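Local coordinates for DUF5624 domain-containing protein (PDB 4JX2) that is of unknown function but is probably secreted by Legionella pneumophila and combines a mixed beta sheet with many alpha helices, at residues Tyr90-Leu96 against Gly309-Gln315; Val151-Asn155 against Ile182-Ser187. All coordinates share one frame. Residues are numbered along the deposited sequence.

Interaction 1 of 2, residues Tyr90-Leu96 against Gly309-Gln315; sequences YNSDRQL and GAQELTQ. With SO4 (sulfate ion), chain E.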
loop_
_atom_site.group_PDB
_atom_site.type_symbol
_atom_site.label_atom_id
_atom_site.label_comp_id
_atom_site.label_asym_id
_atom_site.label_seq_id
_atom_site.Cartn_x
_atom_site.Cartn_y
_atom_site.Cartn_z
ATOM N N TYR A 90 -21.646 -5.754 7.828
ATOM C CA TYR A 90 -22.936 -5.183 7.430
ATOM C C TYR A 90 -23.591 -6.046 6.354
ATOM O O TYR A 90 -22.920 -6.504 5.423
ATOM C CB TYR A 90 -22.776 -3.739 6.916
ATOM C CG TYR A 90 -22.556 -2.719 8.012
ATOM C CD1 TYR A 90 -23.634 -2.158 8.698
ATOM C CD2 TYR A 90 -21.270 -2.297 8.356
ATOM C CE1 TYR A 90 -23.437 -1.213 9.709
ATOM C CE2 TYR A 90 -21.061 -1.376 9.387
ATOM C CZ TYR A 90 -22.151 -0.836 10.057
ATOM O OH TYR A 90 -21.972 0.081 11.059
ATOM N N ASN A 91 -24.905 -6.266 6.476
ATOM C CA ASN A 91 -25.633 -7.052 5.484
ATOM C C ASN A 91 -26.126 -6.118 4.350
ATOM O O ASN A 91 -25.873 -4.907 4.400
ATOM C CB ASN A 91 -26.772 -7.864 6.140
ATOM C CG ASN A 91 -27.931 -7.092 6.780
ATOM O OD1 ASN A 91 -28.149 -5.888 6.566
ATOM N ND2 ASN A 91 -28.758 -7.806 7.539
ATOM N N SER A 92 -26.823 -6.689 3.331
ATOM C CA SER A 92 -27.391 -5.982 2.167
ATOM C C SER A 92 -28.363 -4.911 2.593
ATOM O O SER A 92 -28.481 -3.901 1.917
ATOM C CB SER A 92 -28.112 -6.955 1.240
ATOM O OG SER A 92 -27.338 -8.123 1.023
ATOM N N ASP A 93 -29.041 -5.117 3.723
ATOM C CA ASP A 93 -30.022 -4.185 4.263
ATOM C C ASP A 93 -29.371 -3.066 5.108
ATOM O O ASP A 93 -30.083 -2.348 5.812
ATOM C CB ASP A 93 -31.075 -4.958 5.081
ATOM C CG ASP A 93 -31.881 -5.975 4.282
ATOM O OD1 ASP A 93 -32.112 -5.741 3.066
ATOM O OD2 ASP A 93 -32.310 -6.986 4.876
ATOM N N ARG A 94 -28.028 -2.907 5.013
ATOM C CA ARG A 94 -27.205 -1.881 5.683
ATOM C C ARG A 94 -27.204 -2.020 7.209
ATOM O O ARG A 94 -26.810 -1.076 7.902
ATOM C CB ARG A 94 -27.658 -0.453 5.297
ATOM C CG ARG A 94 -27.671 -0.190 3.805
ATOM C CD ARG A 94 -28.115 1.211 3.465
ATOM N NE ARG A 94 -29.572 1.348 3.499
ATOM C CZ ARG A 94 -30.244 2.041 4.413
ATOM N NH1 ARG A 94 -29.598 2.676 5.382
ATOM N NH2 ARG A 94 -31.564 2.099 4.369
ATOM N N GLN A 95 -27.625 -3.195 7.732
ATOM C CA GLN A 95 -27.695 -3.465 9.175
ATOM C C GLN A 95 -26.402 -4.092 9.699
ATOM O O GLN A 95 -25.836 -4.995 9.062
ATOM C CB GLN A 95 -28.890 -4.378 9.522
ATOM C CG GLN A 95 -30.278 -3.842 9.123
ATOM C CD GLN A 95 -30.621 -2.478 9.695
ATOM O OE1 GLN A 95 -30.868 -1.515 8.953
ATOM N NE2 GLN A 95 -30.670 -2.370 11.025
ATOM N N LEU A 96 -25.950 -3.611 10.874
ATOM C CA LEU A 96 -24.753 -4.098 11.565
ATOM C C LEU A 96 -24.987 -5.512 12.120
ATOM O O LEU A 96 -25.934 -5.737 12.885
ATOM C CB LEU A 96 -24.378 -3.130 12.694
ATOM C CG LEU A 96 -23.108 -3.405 13.484
ATOM C CD1 LEU A 96 -21.832 -3.249 12.625
ATOM C CD2 LEU A 96 -23.023 -2.474 14.641
ATOM N N GLY A 309 -20.006 1.921 12.164
ATOM C CA GLY A 309 -20.153 1.486 13.547
ATOM C C GLY A 309 -21.561 1.620 14.081
ATOM O O GLY A 309 -21.879 1.012 15.107
ATOM N N ALA A 310 -22.422 2.403 13.387
ATOM C CA ALA A 310 -23.831 2.575 13.744
ATOM C C ALA A 310 -24.605 1.283 13.439
ATOM O O ALA A 310 -24.124 0.446 12.661
ATOM C CB ALA A 310 -24.432 3.751 12.981
ATOM N N GLN A 311 -25.805 1.122 14.039
ATOM C CA GLN A 311 -26.632 -0.054 13.804
ATOM C C GLN A 311 -27.008 -0.131 12.317
ATOM O O GLN A 311 -27.055 -1.227 11.739
ATOM C CB GLN A 311 -27.869 -0.052 14.719
ATOM C CG GLN A 311 -28.650 -1.387 14.768
ATOM C CD GLN A 311 -27.799 -2.650 14.829
ATOM O OE1 GLN A 311 -26.884 -2.790 15.658
ATOM N NE2 GLN A 311 -28.099 -3.606 13.950
ATOM N N GLU A 312 -27.193 1.043 11.693
ATOM C CA GLU A 312 -27.504 1.155 10.283
ATOM C C GLU A 312 -26.526 2.110 9.597
ATOM O O GLU A 312 -26.345 3.257 10.035
ATOM C CB GLU A 312 -28.952 1.634 10.092
ATOM C CG GLU A 312 -29.435 1.549 8.659
ATOM C CD GLU A 312 -30.754 2.239 8.384
ATOM O OE1 GLU A 312 -30.805 3.489 8.455
ATOM O OE2 GLU A 312 -31.719 1.532 8.020
ATOM N N LEU A 313 -25.919 1.637 8.507
ATOM C CA LEU A 313 -25.031 2.436 7.655
ATOM C C LEU A 313 -25.945 3.310 6.783
ATOM O O LEU A 313 -26.998 2.825 6.357
ATOM C CB LEU A 313 -24.189 1.453 6.799
ATOM C CG LEU A 313 -22.676 1.658 6.587
ATOM C CD1 LEU A 313 -21.928 1.898 7.872
ATOM C CD2 LEU A 313 -22.065 0.447 5.912
ATOM N N THR A 314 -25.609 4.585 6.541
ATOM C CA THR A 314 -26.485 5.409 5.679
ATOM C C THR A 314 -26.396 4.873 4.253
ATOM O O THR A 314 -25.405 4.225 3.922
ATOM C CB THR A 314 -26.124 6.911 5.744
ATOM O OG1 THR A 314 -24.853 7.147 5.128
ATOM C CG2 THR A 314 -26.151 7.468 7.146
ATOM N N GLN A 315 -27.388 5.139 3.407
ATOM C CA GLN A 315 -27.341 4.640 2.032
ATOM C C GLN A 315 -26.095 5.186 1.311
ATOM O O GLN A 315 -25.421 4.418 0.623
ATOM C CB GLN A 315 -28.639 4.949 1.265
ATOM C CG GLN A 315 -28.836 4.087 0.000
ATOM C CD GLN A 315 -29.082 2.612 0.270
ATOM O OE1 GLN A 315 -30.097 2.220 0.853
ATOM N NE2 GLN A 315 -28.170 1.758 -0.181
HETATM S S SO4 E . -30.250 7.086 4.962
HETATM O O1 SO4 E . -31.587 7.168 4.369
HETATM O O2 SO4 E . -29.249 7.435 3.941
HETATM O O3 SO4 E . -30.143 8.004 6.104
HETATM O O4 SO4 E . -30.024 5.723 5.438
#
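Arg94 makes two polar links: its NH1 donates to Leu313 O at 2.8 Å and forms a longer salt bridge with Glu312 OE1 at 3.4 Å. Backbone bonds flank the single bridge between Gln95 and Glu312, with Leu313 N giving to Arg94 O (2.9 Å) and Leu96 N to Gln311 O (2.8 Å). The hydroxyl of Tyr90 works both ways, donating from OH to Ala310 O at 2.7 Å and accepting from Gly309 N at 2.9 Å. Leu313 CD2 lies over the face of the Tyr90 ring, 3.8 Å from its centroid, in a CH-pi contact. A sulfate, probably from the crystallisation liquor, receives Gln315 N at its O2 (3.0 Å), where helix 315-339 starts behind its N-cap Thr314, whose OG1 bonds Asp317 N. Between strands 86-90 and 96-101, the chain reverses through a type I turn, Asn91 to Arg94, supported by Asn91 OD1 accepting from Gln95 N at 3.0 Å: a beta hairpin whose connecting loop is bridged to the segment leading into a helix.

Interaction 2 of 2, residues Val151-Asn155 against Ile182-Ser187; sequences VKVIN and IDYACS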
loop_
_atom_site.group_PDB
_atom_site.type_symbol
_atom_site.label_atom_id
_atom_site.label_comp_id
_atom_site.label_asym_id
_atom_site.label_seq_id
_atom_site.Cartn_x
_atom_site.Cartn_y
_atom_site.Cartn_z
ATOM N N VAL A 151 3.819 -4.758 38.115
ATOM C CA VAL A 151 3.161 -5.814 37.336
ATOM C C VAL A 151 3.427 -7.179 37.947
ATOM O O VAL A 151 2.474 -7.953 38.069
ATOM C CB VAL A 151 3.537 -5.791 35.837
ATOM C CG1 VAL A 151 3.168 -7.112 35.141
ATOM C CG2 VAL A 151 2.869 -4.601 35.145
ATOM N N LYS A 152 4.706 -7.475 38.341
ATOM C CA LYS A 152 5.073 -8.748 38.973
ATOM C C LYS A 152 4.171 -9.015 40.177
ATOM O O LYS A 152 3.654 -10.127 40.322
ATOM C CB LYS A 152 6.554 -8.773 39.407
ATOM C CG LYS A 152 7.052 -10.181 39.771
ATOM C CD LYS A 152 8.483 -10.216 40.301
ATOM C CE LYS A 152 8.800 -11.470 41.078
ATOM N NZ LYS A 152 9.022 -12.622 40.182
ATOM N N VAL A 153 3.956 -7.984 41.017
ATOM C CA VAL A 153 3.162 -8.099 42.227
ATOM C C VAL A 153 1.685 -8.383 41.867
ATOM O O VAL A 153 1.131 -9.347 42.396
ATOM C CB VAL A 153 3.344 -6.847 43.133
ATOM C CG1 VAL A 153 2.417 -6.874 44.341
ATOM C CG2 VAL A 153 4.792 -6.705 43.575
ATOM N N ILE A 154 1.071 -7.587 40.960
ATOM C CA ILE A 154 -0.337 -7.745 40.583
ATOM C C ILE A 154 -0.586 -9.138 39.919
ATOM O O ILE A 154 -1.633 -9.761 40.175
ATOM C CB ILE A 154 -0.825 -6.542 39.711
ATOM C CG1 ILE A 154 -2.283 -6.223 39.963
ATOM C CG2 ILE A 154 -0.579 -6.724 38.228
ATOM C CD1 ILE A 154 -2.517 -5.226 41.077
ATOM N N ASN A 155 0.399 -9.628 39.120
ATOM C CA ASN A 155 0.371 -10.936 38.454
ATOM C C ASN A 155 0.427 -12.067 39.489
ATOM O O ASN A 155 -0.092 -13.155 39.233
ATOM C CB ASN A 155 1.527 -11.076 37.446
ATOM C CG ASN A 155 1.473 -12.346 36.612
ATOM O OD1 ASN A 155 0.700 -12.449 35.655
ATOM N ND2 ASN A 155 2.322 -13.323 36.917
ATOM N N ILE A 182 4.863 -14.765 33.010
ATOM C CA ILE A 182 4.843 -13.324 33.286
ATOM C C ILE A 182 5.701 -13.058 34.542
ATOM O O ILE A 182 6.466 -12.089 34.576
ATOM C CB ILE A 182 3.402 -12.759 33.391
ATOM C CG1 ILE A 182 2.715 -12.804 32.017
ATOM C CG2 ILE A 182 3.393 -11.315 33.934
ATOM C CD1 ILE A 182 1.287 -13.062 32.051
ATOM N N ASP A 183 5.626 -13.961 35.535
ATOM C CA ASP A 183 6.436 -13.869 36.744
ATOM C C ASP A 183 7.942 -13.930 36.378
ATOM O O ASP A 183 8.705 -13.040 36.771
ATOM C CB ASP A 183 6.047 -14.971 37.725
ATOM C CG ASP A 183 6.677 -14.784 39.087
ATOM O OD1 ASP A 183 6.300 -13.816 39.791
ATOM O OD2 ASP A 183 7.581 -15.571 39.436
ATOM N N TYR A 184 8.335 -14.942 35.575
ATOM C CA TYR A 184 9.688 -15.154 35.048
ATOM C C TYR A 184 10.183 -13.924 34.257
ATOM O O TYR A 184 11.331 -13.488 34.433
ATOM C CB TYR A 184 9.717 -16.405 34.137
ATOM C CG TYR A 184 11.056 -16.629 33.467
ATOM C CD1 TYR A 184 12.140 -17.141 34.180
ATOM C CD2 TYR A 184 11.249 -16.312 32.122
ATOM C CE1 TYR A 184 13.375 -17.344 33.568
ATOM C CE2 TYR A 184 12.485 -16.504 31.501
ATOM C CZ TYR A 184 13.539 -17.036 32.227
ATOM O OH TYR A 184 14.759 -17.218 31.632
ATOM N N ALA A 185 9.313 -13.396 33.363
ATOM C CA ALA A 185 9.587 -12.246 32.513
ATOM C C ALA A 185 9.870 -11.006 33.351
ATOM O O ALA A 185 10.885 -10.347 33.126
ATOM C CB ALA A 185 8.419 -11.999 31.580
ATOM N N CYS A 186 9.014 -10.717 34.350
ATOM C CA CYS A 186 9.194 -9.567 35.245
ATOM C C CYS A 186 10.489 -9.698 36.035
ATOM O O CYS A 186 11.262 -8.742 36.111
ATOM C CB CYS A 186 7.994 -9.395 36.169
ATOM S SG CYS A 186 6.464 -8.943 35.313
ATOM N N SER A 187 10.737 -10.891 36.584
ATOM C CA SER A 187 11.927 -11.193 37.372
ATOM C C SER A 187 13.213 -11.024 36.516
ATOM O O SER A 187 14.167 -10.381 36.959
ATOM C CB SER A 187 11.821 -12.607 37.938
ATOM O OG SER A 187 12.914 -12.909 38.788
HETATM O O HOH W 1 4.193 -12.356 39.009
#
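Lys152 gives up the most surface here, followed by Asn155, with Cys186 and Asp183 close behind. The lysine leaves its helix sideways, and its nearly extended chain carries the ammonium across to the facing helix, where NZ forms a salt bridge with Asp183 OD1 at 3.0 Å and a weak hydrogen bond to Asp183 O at 3.5 Å. Its aliphatic root is used as well: Lys152 CB rests 3.6 Å from Cys186 CB, at the point where the two backbones come nearest, the CA atoms of Lys152 and Cys186 being 5.6 Å apart. One turn along, Asn155 points toward Ile182, its OD1 lying 3.4 Å from Ile182 CG2, while its amide is held by Trp162 and by the backbone of His179. A water joins the polar groups, donating to Lys152 O (2.6 Å) and Asp183 OD1 (2.7 Å) and accepting from Asn155 ND2 (3.0 Å). Asp183 has a further partner in Asn426, near the C-terminus.

On the apolar side, Val151 CG1 meets Cys186 SG at 3.8 Å and Ile182 CG2 at 4.4 Å. Ile116 of helix 110-117 touches both Val151 and Ile182, and Phe34 of the second subunit packs on Val151, so the interface continues into the dimer. The axes of segments 151-155 and 182-187 approach to 9.3 Å with their directions 160° apart, so here helices 136-155 and 175-197 pack as an antiparallel pair within a helical bundle of the DUF5624 region.

The two contacts illustrate how one chain can be tied together at different scales. Interaction 1 joins segments 213 residues apart in sequence, at the surface beside the mixed sheet; interaction 2 closes a much shorter excursion of 27 residues in a buried contact between two helices, and is nested within the loop that interaction 1 closes. Their centres lie 44 Å apart and their nearest atoms about 32 Å, so they do not touch. Their centres lie about 25 Å and 26 Å from the centre of the chain. Sulfate accompanies interaction 1, whereas interaction 2 is reached by the second subunit. Neither can be assigned to an active site, since none is known.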